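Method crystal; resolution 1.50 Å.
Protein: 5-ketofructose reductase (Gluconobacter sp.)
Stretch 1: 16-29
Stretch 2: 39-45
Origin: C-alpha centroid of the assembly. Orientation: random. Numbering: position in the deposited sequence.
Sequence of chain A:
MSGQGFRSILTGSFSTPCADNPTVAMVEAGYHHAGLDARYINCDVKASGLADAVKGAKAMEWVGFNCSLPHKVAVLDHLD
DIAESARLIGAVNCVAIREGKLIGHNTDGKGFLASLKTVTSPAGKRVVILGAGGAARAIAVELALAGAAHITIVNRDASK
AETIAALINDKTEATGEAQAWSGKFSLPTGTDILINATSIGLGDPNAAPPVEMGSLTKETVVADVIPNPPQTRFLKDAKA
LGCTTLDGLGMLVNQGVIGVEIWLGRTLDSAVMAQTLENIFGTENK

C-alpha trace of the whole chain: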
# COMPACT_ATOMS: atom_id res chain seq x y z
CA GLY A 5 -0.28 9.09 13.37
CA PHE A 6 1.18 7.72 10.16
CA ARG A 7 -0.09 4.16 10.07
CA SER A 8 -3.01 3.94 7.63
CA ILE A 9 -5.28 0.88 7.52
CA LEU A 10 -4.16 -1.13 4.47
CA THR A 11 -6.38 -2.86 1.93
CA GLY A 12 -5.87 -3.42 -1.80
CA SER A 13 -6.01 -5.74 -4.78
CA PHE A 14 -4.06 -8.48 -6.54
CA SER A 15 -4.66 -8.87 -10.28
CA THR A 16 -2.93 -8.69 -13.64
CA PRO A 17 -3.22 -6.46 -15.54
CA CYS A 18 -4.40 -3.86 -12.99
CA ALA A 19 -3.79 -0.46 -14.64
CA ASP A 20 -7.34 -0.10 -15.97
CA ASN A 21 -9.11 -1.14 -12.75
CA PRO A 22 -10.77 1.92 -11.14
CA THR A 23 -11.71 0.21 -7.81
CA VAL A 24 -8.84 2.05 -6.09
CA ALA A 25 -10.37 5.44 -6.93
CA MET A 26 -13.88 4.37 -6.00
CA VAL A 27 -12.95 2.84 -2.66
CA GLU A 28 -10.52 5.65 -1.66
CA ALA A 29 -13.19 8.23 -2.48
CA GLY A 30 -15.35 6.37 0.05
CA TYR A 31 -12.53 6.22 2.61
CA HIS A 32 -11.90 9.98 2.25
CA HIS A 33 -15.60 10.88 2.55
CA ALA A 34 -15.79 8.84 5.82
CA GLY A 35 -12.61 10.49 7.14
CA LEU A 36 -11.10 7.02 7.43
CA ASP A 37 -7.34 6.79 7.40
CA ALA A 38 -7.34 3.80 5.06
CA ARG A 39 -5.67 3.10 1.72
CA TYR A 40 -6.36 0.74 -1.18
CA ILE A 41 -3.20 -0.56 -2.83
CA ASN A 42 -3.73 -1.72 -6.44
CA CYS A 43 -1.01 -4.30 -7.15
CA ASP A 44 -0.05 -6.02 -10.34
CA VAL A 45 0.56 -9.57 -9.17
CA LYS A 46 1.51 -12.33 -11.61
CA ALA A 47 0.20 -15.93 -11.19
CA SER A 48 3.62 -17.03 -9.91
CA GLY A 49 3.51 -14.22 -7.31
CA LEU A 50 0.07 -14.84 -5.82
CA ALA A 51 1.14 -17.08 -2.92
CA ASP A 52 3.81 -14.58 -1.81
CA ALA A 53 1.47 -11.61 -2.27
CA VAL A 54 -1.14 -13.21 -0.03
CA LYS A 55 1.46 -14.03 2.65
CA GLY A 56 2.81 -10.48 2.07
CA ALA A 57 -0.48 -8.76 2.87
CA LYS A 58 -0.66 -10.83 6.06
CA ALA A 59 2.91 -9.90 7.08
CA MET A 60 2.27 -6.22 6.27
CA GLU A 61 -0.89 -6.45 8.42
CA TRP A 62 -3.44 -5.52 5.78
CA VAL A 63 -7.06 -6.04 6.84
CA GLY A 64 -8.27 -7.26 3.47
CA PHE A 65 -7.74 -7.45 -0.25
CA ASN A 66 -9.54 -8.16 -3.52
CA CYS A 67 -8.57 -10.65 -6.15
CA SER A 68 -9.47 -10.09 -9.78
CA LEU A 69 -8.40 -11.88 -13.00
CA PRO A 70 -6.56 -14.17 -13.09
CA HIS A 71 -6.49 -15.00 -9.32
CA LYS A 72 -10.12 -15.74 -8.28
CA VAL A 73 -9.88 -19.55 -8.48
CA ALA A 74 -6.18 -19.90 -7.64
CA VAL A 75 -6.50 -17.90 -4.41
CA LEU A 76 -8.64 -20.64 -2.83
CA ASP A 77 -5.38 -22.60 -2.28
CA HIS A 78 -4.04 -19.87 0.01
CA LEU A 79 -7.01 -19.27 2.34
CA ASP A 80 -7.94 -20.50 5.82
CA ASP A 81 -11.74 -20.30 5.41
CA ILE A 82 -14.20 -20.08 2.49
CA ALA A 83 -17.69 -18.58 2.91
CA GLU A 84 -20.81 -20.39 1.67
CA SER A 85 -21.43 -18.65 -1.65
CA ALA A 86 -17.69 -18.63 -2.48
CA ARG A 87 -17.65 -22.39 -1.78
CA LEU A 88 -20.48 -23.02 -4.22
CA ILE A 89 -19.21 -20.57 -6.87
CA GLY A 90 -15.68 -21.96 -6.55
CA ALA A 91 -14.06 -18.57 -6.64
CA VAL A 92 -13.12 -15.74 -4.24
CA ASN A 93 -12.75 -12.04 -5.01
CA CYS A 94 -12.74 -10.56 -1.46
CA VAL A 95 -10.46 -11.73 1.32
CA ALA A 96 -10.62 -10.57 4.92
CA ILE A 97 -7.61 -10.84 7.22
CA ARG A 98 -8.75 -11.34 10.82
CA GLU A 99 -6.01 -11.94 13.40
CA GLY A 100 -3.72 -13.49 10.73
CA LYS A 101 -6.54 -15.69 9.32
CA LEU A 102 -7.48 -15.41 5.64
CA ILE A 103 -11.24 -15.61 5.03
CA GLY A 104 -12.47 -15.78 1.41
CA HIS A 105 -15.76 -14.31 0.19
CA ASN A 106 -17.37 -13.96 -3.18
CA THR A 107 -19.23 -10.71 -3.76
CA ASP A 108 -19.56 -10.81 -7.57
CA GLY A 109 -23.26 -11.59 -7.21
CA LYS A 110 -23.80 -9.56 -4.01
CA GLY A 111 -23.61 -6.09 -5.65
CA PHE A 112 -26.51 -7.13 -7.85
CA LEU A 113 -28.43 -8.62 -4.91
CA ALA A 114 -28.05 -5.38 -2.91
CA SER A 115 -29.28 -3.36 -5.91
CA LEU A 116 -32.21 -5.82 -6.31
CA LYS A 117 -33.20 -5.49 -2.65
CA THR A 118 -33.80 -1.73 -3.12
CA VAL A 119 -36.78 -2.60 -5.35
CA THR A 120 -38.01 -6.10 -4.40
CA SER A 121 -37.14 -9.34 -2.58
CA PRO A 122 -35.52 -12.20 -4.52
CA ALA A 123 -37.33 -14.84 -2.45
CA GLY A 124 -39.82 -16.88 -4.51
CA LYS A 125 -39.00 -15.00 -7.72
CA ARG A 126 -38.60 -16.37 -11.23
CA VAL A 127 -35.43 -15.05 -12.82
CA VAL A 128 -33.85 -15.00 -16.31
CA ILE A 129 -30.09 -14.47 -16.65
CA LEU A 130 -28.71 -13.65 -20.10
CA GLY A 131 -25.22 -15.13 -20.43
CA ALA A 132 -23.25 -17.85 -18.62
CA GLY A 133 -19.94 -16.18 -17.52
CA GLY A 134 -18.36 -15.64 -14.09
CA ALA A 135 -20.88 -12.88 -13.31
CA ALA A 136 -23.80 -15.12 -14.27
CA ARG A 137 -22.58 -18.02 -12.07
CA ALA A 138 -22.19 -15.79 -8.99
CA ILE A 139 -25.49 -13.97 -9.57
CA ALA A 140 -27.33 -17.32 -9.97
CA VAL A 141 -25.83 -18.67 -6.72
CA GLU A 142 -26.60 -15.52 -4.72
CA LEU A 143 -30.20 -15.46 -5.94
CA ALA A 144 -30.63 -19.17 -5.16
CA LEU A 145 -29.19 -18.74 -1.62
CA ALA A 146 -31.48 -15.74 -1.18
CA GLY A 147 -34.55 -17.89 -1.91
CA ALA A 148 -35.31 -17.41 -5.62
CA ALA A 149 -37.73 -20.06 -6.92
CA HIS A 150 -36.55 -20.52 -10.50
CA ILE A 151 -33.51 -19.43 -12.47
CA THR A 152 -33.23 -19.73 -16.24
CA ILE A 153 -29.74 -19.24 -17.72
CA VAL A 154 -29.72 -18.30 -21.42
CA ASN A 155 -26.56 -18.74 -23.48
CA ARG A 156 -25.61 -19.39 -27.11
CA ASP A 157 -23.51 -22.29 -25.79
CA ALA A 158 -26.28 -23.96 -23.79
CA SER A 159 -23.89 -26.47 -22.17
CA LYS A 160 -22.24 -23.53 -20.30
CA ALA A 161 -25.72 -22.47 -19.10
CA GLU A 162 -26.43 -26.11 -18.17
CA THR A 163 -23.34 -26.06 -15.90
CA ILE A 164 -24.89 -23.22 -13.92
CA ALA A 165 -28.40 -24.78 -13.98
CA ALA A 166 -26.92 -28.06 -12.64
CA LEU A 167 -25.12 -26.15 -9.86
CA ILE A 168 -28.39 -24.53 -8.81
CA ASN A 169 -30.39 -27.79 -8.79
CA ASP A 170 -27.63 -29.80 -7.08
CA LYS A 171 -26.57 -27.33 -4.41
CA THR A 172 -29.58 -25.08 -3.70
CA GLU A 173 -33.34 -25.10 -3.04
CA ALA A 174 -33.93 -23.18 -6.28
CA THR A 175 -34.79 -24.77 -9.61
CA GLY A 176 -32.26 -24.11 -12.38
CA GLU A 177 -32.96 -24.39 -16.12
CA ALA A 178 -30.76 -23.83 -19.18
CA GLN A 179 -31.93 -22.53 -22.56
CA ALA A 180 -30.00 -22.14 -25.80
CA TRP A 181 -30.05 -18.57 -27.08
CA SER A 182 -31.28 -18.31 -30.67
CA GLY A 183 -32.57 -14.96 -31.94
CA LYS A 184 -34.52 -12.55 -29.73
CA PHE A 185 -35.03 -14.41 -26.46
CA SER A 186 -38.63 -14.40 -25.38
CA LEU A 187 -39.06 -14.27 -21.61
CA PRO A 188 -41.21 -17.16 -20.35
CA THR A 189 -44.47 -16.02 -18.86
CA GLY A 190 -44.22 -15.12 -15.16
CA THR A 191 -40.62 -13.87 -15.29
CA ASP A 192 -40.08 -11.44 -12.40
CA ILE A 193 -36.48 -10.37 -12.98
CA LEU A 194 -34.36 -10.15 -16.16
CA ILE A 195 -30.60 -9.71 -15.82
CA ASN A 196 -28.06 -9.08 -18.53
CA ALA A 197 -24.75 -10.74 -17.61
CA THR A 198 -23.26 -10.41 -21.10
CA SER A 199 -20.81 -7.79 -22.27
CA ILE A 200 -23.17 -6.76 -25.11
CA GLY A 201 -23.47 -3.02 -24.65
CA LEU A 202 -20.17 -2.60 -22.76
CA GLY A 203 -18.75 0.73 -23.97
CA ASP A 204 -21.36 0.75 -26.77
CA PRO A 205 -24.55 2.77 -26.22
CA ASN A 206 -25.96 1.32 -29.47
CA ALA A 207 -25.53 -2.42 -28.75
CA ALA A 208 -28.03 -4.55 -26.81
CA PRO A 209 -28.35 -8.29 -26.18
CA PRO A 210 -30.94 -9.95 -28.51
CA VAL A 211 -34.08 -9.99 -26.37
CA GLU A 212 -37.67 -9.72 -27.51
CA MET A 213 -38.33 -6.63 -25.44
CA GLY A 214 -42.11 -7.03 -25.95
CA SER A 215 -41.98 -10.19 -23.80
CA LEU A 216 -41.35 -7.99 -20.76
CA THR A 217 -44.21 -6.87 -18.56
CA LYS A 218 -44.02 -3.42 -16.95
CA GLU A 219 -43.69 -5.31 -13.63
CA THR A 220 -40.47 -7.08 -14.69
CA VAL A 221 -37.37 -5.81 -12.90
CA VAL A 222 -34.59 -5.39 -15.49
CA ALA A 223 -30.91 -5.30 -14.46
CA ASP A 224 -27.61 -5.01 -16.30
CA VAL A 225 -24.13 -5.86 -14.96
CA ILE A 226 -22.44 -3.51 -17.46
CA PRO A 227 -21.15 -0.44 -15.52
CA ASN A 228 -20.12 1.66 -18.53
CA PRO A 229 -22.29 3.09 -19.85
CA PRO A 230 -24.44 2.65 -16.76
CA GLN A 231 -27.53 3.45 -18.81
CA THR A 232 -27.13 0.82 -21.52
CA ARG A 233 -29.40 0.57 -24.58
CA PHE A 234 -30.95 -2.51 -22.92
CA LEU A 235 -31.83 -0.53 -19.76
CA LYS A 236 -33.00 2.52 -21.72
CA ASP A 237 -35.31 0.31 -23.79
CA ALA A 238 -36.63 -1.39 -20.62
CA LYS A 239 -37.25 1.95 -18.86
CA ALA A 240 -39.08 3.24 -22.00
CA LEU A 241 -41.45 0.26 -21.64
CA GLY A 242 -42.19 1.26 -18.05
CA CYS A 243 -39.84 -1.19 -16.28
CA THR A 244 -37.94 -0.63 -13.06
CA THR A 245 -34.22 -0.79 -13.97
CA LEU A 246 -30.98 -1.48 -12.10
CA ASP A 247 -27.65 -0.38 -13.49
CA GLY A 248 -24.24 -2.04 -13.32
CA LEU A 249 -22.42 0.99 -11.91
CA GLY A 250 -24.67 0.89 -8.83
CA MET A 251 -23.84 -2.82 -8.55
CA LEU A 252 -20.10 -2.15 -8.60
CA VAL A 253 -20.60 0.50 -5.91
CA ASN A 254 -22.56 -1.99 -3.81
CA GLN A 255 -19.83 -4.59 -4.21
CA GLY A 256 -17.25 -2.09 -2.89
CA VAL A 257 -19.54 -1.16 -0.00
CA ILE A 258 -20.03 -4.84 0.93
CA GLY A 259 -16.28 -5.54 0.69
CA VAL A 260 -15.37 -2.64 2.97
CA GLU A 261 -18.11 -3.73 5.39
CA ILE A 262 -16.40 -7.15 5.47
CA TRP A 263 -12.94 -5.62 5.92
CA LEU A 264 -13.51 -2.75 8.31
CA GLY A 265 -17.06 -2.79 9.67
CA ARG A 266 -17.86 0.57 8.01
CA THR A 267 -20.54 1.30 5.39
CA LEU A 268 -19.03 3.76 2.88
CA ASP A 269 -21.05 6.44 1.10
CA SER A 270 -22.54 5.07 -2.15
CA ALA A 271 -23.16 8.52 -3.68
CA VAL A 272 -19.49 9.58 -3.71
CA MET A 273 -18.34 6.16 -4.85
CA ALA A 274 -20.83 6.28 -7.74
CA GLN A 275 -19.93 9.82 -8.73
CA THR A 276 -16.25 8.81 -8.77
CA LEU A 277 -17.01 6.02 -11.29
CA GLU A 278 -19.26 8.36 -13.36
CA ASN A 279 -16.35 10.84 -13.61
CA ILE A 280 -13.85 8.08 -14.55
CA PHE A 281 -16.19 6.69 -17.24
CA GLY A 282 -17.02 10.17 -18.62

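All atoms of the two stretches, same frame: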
# COMPACT_ATOMS: atom_id res chain seq x y z
N THR A 16 -3.75 -9.12 -12.51
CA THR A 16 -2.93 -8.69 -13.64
C THR A 16 -3.71 -8.85 -14.94
O THR A 16 -4.30 -9.91 -15.16
CB THR A 16 -1.53 -9.38 -13.71
OG1 THR A 16 -0.73 -8.73 -14.69
CG2 THR A 16 -1.59 -10.88 -14.03
N PRO A 17 -3.75 -7.81 -15.79
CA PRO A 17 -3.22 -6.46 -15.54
C PRO A 17 -4.14 -5.67 -14.59
O PRO A 17 -5.29 -6.03 -14.42
CB PRO A 17 -3.25 -5.82 -16.94
CG PRO A 17 -4.36 -6.53 -17.65
CD PRO A 17 -4.30 -7.94 -17.16
N CYS A 18 -3.60 -4.64 -13.94
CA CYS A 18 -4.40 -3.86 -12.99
C CYS A 18 -4.56 -2.37 -13.31
O CYS A 18 -5.30 -1.67 -12.61
CB CYS A 18 -3.85 -4.02 -11.57
SG CYS A 18 -2.33 -3.13 -11.25
N ALA A 19 -3.89 -1.90 -14.37
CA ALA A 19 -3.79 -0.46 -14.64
C ALA A 19 -5.13 0.16 -15.01
O ALA A 19 -5.35 1.36 -14.78
CB ALA A 19 -2.76 -0.19 -15.72
N ASP A 20 -6.05 -0.64 -15.53
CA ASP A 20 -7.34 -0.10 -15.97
C ASP A 20 -8.47 -0.32 -14.96
O ASP A 20 -9.62 0.02 -15.24
CB ASP A 20 -7.73 -0.69 -17.32
CG ASP A 20 -6.82 -0.27 -18.44
OD1 ASP A 20 -6.38 0.91 -18.49
OD2 ASP A 20 -6.55 -1.13 -19.30
N ASN A 21 -8.13 -0.83 -13.78
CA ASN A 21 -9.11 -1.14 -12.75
C ASN A 21 -9.35 0.07 -11.83
O ASN A 21 -8.47 0.46 -11.09
CB ASN A 21 -8.63 -2.36 -11.95
CG ASN A 21 -9.67 -2.89 -11.00
OD1 ASN A 21 -10.42 -2.15 -10.37
ND2 ASN A 21 -9.69 -4.21 -10.85
N PRO A 22 -10.55 0.67 -11.89
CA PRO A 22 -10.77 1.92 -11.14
C PRO A 22 -11.21 1.75 -9.66
O PRO A 22 -11.58 2.74 -9.02
CB PRO A 22 -11.88 2.60 -11.94
CG PRO A 22 -12.65 1.49 -12.54
CD PRO A 22 -11.74 0.28 -12.67
N THR A 23 -11.18 0.53 -9.14
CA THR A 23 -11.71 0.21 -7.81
C THR A 23 -10.98 1.06 -6.76
O THR A 23 -11.59 1.60 -5.84
CB THR A 23 -11.59 -1.30 -7.50
OG1 THR A 23 -12.32 -2.04 -8.49
CG2 THR A 23 -12.18 -1.61 -6.17
N VAL A 24 -9.67 1.21 -6.95
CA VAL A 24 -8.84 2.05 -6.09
C VAL A 24 -9.45 3.45 -5.90
O VAL A 24 -9.57 3.92 -4.77
CB VAL A 24 -7.33 2.10 -6.52
CG1 VAL A 24 -7.15 2.58 -7.95
CG2 VAL A 24 -6.51 2.98 -5.56
N ALA A 25 -9.84 4.09 -7.00
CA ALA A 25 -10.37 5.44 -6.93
C ALA A 25 -11.74 5.44 -6.25
O ALA A 25 -12.02 6.29 -5.42
CB ALA A 25 -10.45 6.03 -8.33
N MET A 26 -12.57 4.47 -6.60
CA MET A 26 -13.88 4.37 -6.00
C MET A 26 -13.79 4.20 -4.47
O MET A 26 -14.38 4.94 -3.69
CB MET A 26 -14.66 3.24 -6.65
CG MET A 26 -16.07 3.11 -6.10
SD MET A 26 -16.92 1.66 -6.71
CE MET A 26 -16.06 0.33 -5.87
N VAL A 27 -13.02 3.20 -4.05
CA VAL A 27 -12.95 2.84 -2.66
C VAL A 27 -12.27 3.97 -1.86
O VAL A 27 -12.76 4.32 -0.82
CB VAL A 27 -12.22 1.49 -2.48
CG1 VAL A 27 -11.96 1.21 -1.02
CG2 VAL A 27 -13.08 0.38 -3.08
N GLU A 28 -11.22 4.59 -2.40
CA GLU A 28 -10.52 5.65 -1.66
C GLU A 28 -11.40 6.89 -1.58
O GLU A 28 -11.34 7.60 -0.56
CB GLU A 28 -9.14 5.93 -2.23
CG GLU A 28 -8.17 4.81 -1.88
CD GLU A 28 -6.73 5.14 -2.19
OE1 GLU A 28 -6.47 6.07 -2.98
OE2 GLU A 28 -5.84 4.47 -1.63
N ALA A 29 -12.24 7.11 -2.58
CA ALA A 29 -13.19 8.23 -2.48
C ALA A 29 -14.13 8.02 -1.29
O ALA A 29 -14.41 8.94 -0.50
CB ALA A 29 -13.94 8.40 -3.78
N ARG A 39 -6.19 3.03 3.08
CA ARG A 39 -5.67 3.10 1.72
C ARG A 39 -6.02 1.80 1.01
O ARG A 39 -6.12 0.76 1.62
CB ARG A 39 -4.16 3.26 1.75
CG ARG A 39 -3.69 4.50 2.51
CD ARG A 39 -2.19 4.65 2.46
NE ARG A 39 -1.82 5.19 1.16
CZ ARG A 39 -0.60 5.57 0.82
NH1 ARG A 39 0.41 5.46 1.67
NH2 ARG A 39 -0.41 6.05 -0.39
N TYR A 40 -6.15 1.89 -0.32
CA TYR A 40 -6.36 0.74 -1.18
C TYR A 40 -5.19 0.69 -2.13
O TYR A 40 -5.01 1.60 -2.96
CB TYR A 40 -7.65 0.94 -1.94
CG TYR A 40 -8.13 -0.29 -2.73
CD1 TYR A 40 -7.62 -0.56 -4.00
CD2 TYR A 40 -9.10 -1.13 -2.22
CE1 TYR A 40 -8.08 -1.65 -4.74
CE2 TYR A 40 -9.55 -2.22 -2.95
CZ TYR A 40 -9.04 -2.46 -4.21
OH TYR A 40 -9.51 -3.56 -4.95
N ILE A 41 -4.41 -0.39 -2.05
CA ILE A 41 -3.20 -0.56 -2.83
C ILE A 41 -3.44 -1.52 -4.01
O ILE A 41 -3.57 -2.74 -3.82
CB ILE A 41 -2.02 -1.05 -1.94
CG1 ILE A 41 -1.87 -0.20 -0.64
CG2 ILE A 41 -0.73 -1.11 -2.74
CD1 ILE A 41 -1.82 1.31 -0.81
N ASN A 42 -3.46 -0.96 -5.22
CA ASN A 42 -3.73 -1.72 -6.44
C ASN A 42 -2.43 -2.30 -6.99
O ASN A 42 -1.56 -1.58 -7.51
CB ASN A 42 -4.36 -0.76 -7.47
CG ASN A 42 -4.83 -1.47 -8.73
OD1 ASN A 42 -5.21 -2.62 -8.70
ND2 ASN A 42 -4.84 -0.74 -9.85
N CYS A 43 -2.27 -3.61 -6.82
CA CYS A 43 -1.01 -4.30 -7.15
C CYS A 43 -1.13 -5.18 -8.38
O CYS A 43 -2.11 -5.89 -8.55
CB CYS A 43 -0.58 -5.20 -5.99
SG CYS A 43 -0.36 -4.36 -4.42
N ASP A 44 -0.09 -5.14 -9.21
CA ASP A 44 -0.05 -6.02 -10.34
C ASP A 44 0.73 -7.26 -9.94
O ASP A 44 1.95 -7.23 -9.81
CB ASP A 44 0.57 -5.33 -11.55
CG ASP A 44 0.17 -5.97 -12.83
OD1 ASP A 44 0.64 -7.10 -13.07
OD2 ASP A 44 -0.62 -5.38 -13.58
N VAL A 45 -0.01 -8.34 -9.73
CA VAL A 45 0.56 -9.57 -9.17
C VAL A 45 0.41 -10.66 -10.22
O VAL A 45 -0.70 -10.95 -10.68
CB VAL A 45 -0.18 -9.98 -7.87
CG1 VAL A 45 0.31 -11.32 -7.38
CG2 VAL A 45 -0.00 -8.95 -6.77

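Helix 23-29 runs almost exactly antiparallel to strand 39-44, their axes 8.0 Å apart at closest approach, and the loop before the helix continues along the strand's far end. Polar bonds lie at both ends of the contact, with an apolar patch around Tyr-40 between them.

At one end, a single carboxylate serves the loop. Asp-44 OD1 accepts from Thr-16 OG1 at 2.7 Å, and also bonds just outside the stretches; Asp-44 OD2 takes a weak bond from Cys-18 N at 3.1 Å, the N-H pointing off line at 134°. The side chain of Asp-44 leaves its backbone sideways, but its end reaches across to the loop, where the peptide bond before Pro-17 is cis.

Asn-42 works in the other direction, as donor. Its ND2 gives a well-aligned bond to Cys-18 O at 2.9 Å and is also bonded elsewhere in the structure. Cys-18 O also closes the type I turn, accepting from Asn-21 N at 3.2 Å, so one oxygen joins the turn to the strand. Cys-18 SG packs 3.7 Å from Asp-44 CB.

Asn-21 then looks after the helix start: its OD1 accepts both Thr-23 N at 3.0 Å and Thr-23 OG1 at 2.7 Å. The latter bond satisfies the threonine hydroxyl within its own stretch, while Thr-23 CG2 lies 3.5 Å from Tyr-40 OH, itself bonded elsewhere.

The CA-to-CB bond of Tyr-40 points toward the helix, and its ring packs there, with Val-24 CB 3.7 Å from Tyr-40 CD1 and Val-27 CG1 3.9 Å from Tyr-40 CD2.

Beyond this patch, Glu-28 takes up a strand amide: Tyr-40 N donates to Glu-28 OE2 at 2.9 Å and a nearly straight 174°. Glu-28 OE2 also sits 3.3 Å from Tyr-40 O, but both are acceptors and no bond forms. Three of the four hydrogen bonds across the gap pair a side chain with a backbone group; the fourth, Thr-16 to Asp-44, joins two side chains, and apolar groups pack between the two ends.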